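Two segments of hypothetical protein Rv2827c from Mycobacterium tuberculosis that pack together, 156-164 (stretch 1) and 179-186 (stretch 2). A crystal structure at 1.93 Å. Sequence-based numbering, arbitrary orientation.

Stretch 1, residues 156-164: LLAPRPALL
Stretch 2 179-186: PALGPEAL

The contact joins two turn segments, each leading into a helix. Stretch 1 leaves a weakly bonded helical turn at L156 and L157, extends through A158, P159 and R160 (phi/psi -71/154, -63/154 and -66/130), and enters a helix at P161, with R160 as its N-cap residue. Stretch 2 runs extended through P179, A180 and L181 (-66/140, -148/149 and -65/143), and G182, at -83/-178, occupies the N-cap position of the helix that starts at P183. Within the stretches, L164 N donates to R160 O at 3.1 Å and L186 N to G182 O at 2.9 Å.

The register is set where P159 CA and G182 CA lie 3.7 Å apart, an approach that leaves no room for a side chain at G182. An ideal CB there would point toward stretch 1 and fall 2.5 Å from P159 CA, a clash, and 3.0 Å from A158 C. With the backbones this close, G182 N donates a short, nearly linear hydrogen bond to L157 O (2.7 Å, 174°). L157 O also receives a CA-H...O contact from L181 CA at 3.5 Å.

Apolar side chains pack around this junction. L157, with chi1 m and chi2 t, points sideways from its CA; its CB lies 4.1 Å from L181 CD2 and its CD2 3.8 Å from A185 CB. L181 adopts the same m, t rotamer. Although its CA-to-CB bond points away from stretch 1, the end of the side chain comes nearer, which allows the CD2 contact. A185 points toward stretch 1, which puts its CB within reach of L157.

The two prolines and L163 form a second apolar patch. P159 and P183 both have C-gamma endo puckers, and P159 CB approaches P183 CD at 4.1 Å. P159 CD also lies 3.4 Å from A180 O. L163 points toward stretch 2 with chi1 t and chi2 p, placing its CD2 3.5 Å from P183 CG, so that the first turn of one helix touches the first residue of the other.

The charged pair closes the contact. R160 starts sideways, with chi1 m (-75°) and chi2 t (155°), but chi3 at 20° lies between wells and chi4 is -110°; this bent course brings the end of the chain nearer to stretch 2. E184 points toward stretch 1 with chi1 m, an off-well chi2 of 98° and chi3 of -18°. R160 NH2 and E184 OE2 form a salt bridge at 3.1 Å, with the carboxylate oxygen at the guanidinium edge, near its plane; the hydrogen-bond angle of 136° is well short of linear. Water 1 lies 3.0 Å from both L157 O and E184 OE1 and accepts from A185 N at 3.0 Å. Water 2 accepts from R160 N at 2.8 Å and donates to E184 OE1 at 2.8 Å, linking the carboxylate to the backbone of stretch 1.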

# COMPACT_ATOMS: atom_id res chain seq x y z
N LEU A 156 15.87 -3.61 -2.69
CA LEU A 156 15.75 -2.57 -3.69
C LEU A 156 14.39 -1.87 -3.58
O LEU A 156 14.32 -0.66 -3.69
CB LEU A 156 15.98 -3.16 -5.09
CG LEU A 156 16.12 -2.18 -6.26
CD1 LEU A 156 17.10 -1.02 -5.98
CD2 LEU A 156 16.50 -2.92 -7.56
N LEU A 157 13.32 -2.62 -3.32
CA LEU A 157 11.97 -2.05 -3.34
C LEU A 157 11.64 -1.23 -2.10
O LEU A 157 11.07 -0.12 -2.18
CB LEU A 157 10.93 -3.15 -3.56
CG LEU A 157 10.97 -3.74 -5.00
CD1 LEU A 157 10.10 -4.95 -5.13
CD2 LEU A 157 10.54 -2.70 -5.98
N ALA A 158 12.07 -1.75 -0.96
CA ALA A 158 11.86 -1.15 0.34
C ALA A 158 12.71 0.12 0.49
O ALA A 158 13.75 0.24 -0.14
CB ALA A 158 12.24 -2.17 1.42
N PRO A 159 12.29 1.08 1.35
CA PRO A 159 13.15 2.24 1.53
C PRO A 159 14.49 1.81 2.13
O PRO A 159 14.57 0.76 2.78
CB PRO A 159 12.38 3.10 2.53
CG PRO A 159 11.56 2.12 3.27
CD PRO A 159 11.08 1.18 2.18
N ARG A 160 15.52 2.60 1.87
CA ARG A 160 16.78 2.35 2.54
C ARG A 160 16.59 2.60 4.02
O ARG A 160 16.05 3.64 4.40
CB ARG A 160 17.87 3.27 1.98
CG ARG A 160 18.36 2.83 0.60
CD ARG A 160 18.96 3.98 -0.22
NE ARG A 160 19.39 5.14 0.55
CZ ARG A 160 18.79 6.34 0.51
NH1 ARG A 160 19.28 7.31 1.26
NH2 ARG A 160 17.70 6.57 -0.26
N PRO A 161 17.01 1.64 4.87
CA PRO A 161 16.99 1.89 6.32
C PRO A 161 17.61 3.24 6.71
O PRO A 161 17.04 3.91 7.56
CB PRO A 161 17.81 0.74 6.88
CG PRO A 161 17.51 -0.40 5.91
CD PRO A 161 17.51 0.28 4.56
N ALA A 162 18.74 3.61 6.11
CA ALA A 162 19.38 4.89 6.46
C ALA A 162 18.49 6.08 6.16
O ALA A 162 18.57 7.10 6.84
CB ALA A 162 20.73 5.06 5.76
N LEU A 163 17.65 5.95 5.12
CA LEU A 163 16.69 6.99 4.77
C LEU A 163 15.63 7.09 5.88
O LEU A 163 15.35 8.19 6.36
CB LEU A 163 16.04 6.74 3.38
CG LEU A 163 14.89 7.73 3.11
CD1 LEU A 163 15.41 9.13 2.74
CD2 LEU A 163 13.90 7.23 2.09
N LEU A 164 15.06 5.95 6.27
CA LEU A 164 14.09 5.91 7.38
C LEU A 164 14.61 6.63 8.62
O LEU A 164 13.89 7.43 9.22
CB LEU A 164 13.67 4.47 7.71
CG LEU A 164 12.92 3.77 6.57
CD1 LEU A 164 12.62 2.33 6.95
CD2 LEU A 164 11.63 4.53 6.13
N PRO A 179 5.12 -4.38 4.81
CA PRO A 179 6.14 -4.05 3.80
C PRO A 179 5.57 -2.97 2.89
O PRO A 179 4.38 -3.00 2.59
CB PRO A 179 6.30 -5.35 3.01
CG PRO A 179 5.64 -6.40 3.80
CD PRO A 179 4.59 -5.75 4.64
N ALA A 180 6.41 -1.99 2.51
CA ALA A 180 5.97 -0.88 1.69
C ALA A 180 7.11 -0.42 0.79
O ALA A 180 8.30 -0.52 1.16
CB ALA A 180 5.46 0.28 2.57
N LEU A 181 6.74 0.07 -0.39
CA LEU A 181 7.70 0.58 -1.35
C LEU A 181 8.39 1.80 -0.76
O LEU A 181 7.75 2.59 -0.05
CB LEU A 181 6.99 1.02 -2.64
CG LEU A 181 6.35 -0.07 -3.50
CD1 LEU A 181 5.91 0.54 -4.84
CD2 LEU A 181 7.26 -1.28 -3.69
N GLY A 182 9.67 1.94 -1.05
CA GLY A 182 10.39 3.14 -0.71
C GLY A 182 10.17 4.21 -1.77
O GLY A 182 9.42 4.01 -2.73
N PRO A 183 10.82 5.38 -1.60
CA PRO A 183 10.58 6.49 -2.52
C PRO A 183 11.02 6.17 -3.94
O PRO A 183 10.36 6.58 -4.88
CB PRO A 183 11.42 7.63 -1.95
CG PRO A 183 12.40 7.00 -1.04
CD PRO A 183 11.75 5.74 -0.52
N GLU A 184 12.14 5.46 -4.10
CA GLU A 184 12.58 5.11 -5.44
C GLU A 184 11.57 4.23 -6.15
O GLU A 184 11.20 4.51 -7.29
CB GLU A 184 13.96 4.45 -5.41
CG GLU A 184 15.04 5.41 -4.91
CD GLU A 184 15.36 5.20 -3.44
OE1 GLU A 184 14.55 4.57 -2.74
OE2 GLU A 184 16.43 5.67 -2.99
N ALA A 185 11.08 3.20 -5.47
CA ALA A 185 10.13 2.30 -6.12
C ALA A 185 8.80 3.01 -6.36
O ALA A 185 8.14 2.77 -7.38
CB ALA A 185 9.95 1.01 -5.33
N LEU A 186 8.43 3.89 -5.44
CA LEU A 186 7.24 4.71 -5.63
C LEU A 186 7.38 5.58 -6.88
O LEU A 186 6.48 5.60 -7.73
CB LEU A 186 6.99 5.59 -4.42
CG LEU A 186 5.89 6.63 -4.60
CD1 LEU A 186 4.49 6.00 -4.81
CD2 LEU A 186 5.92 7.52 -3.40
O HOH W 1 12.58 2.28 -3.07
O HOH W 2 15.13 4.63 -0.04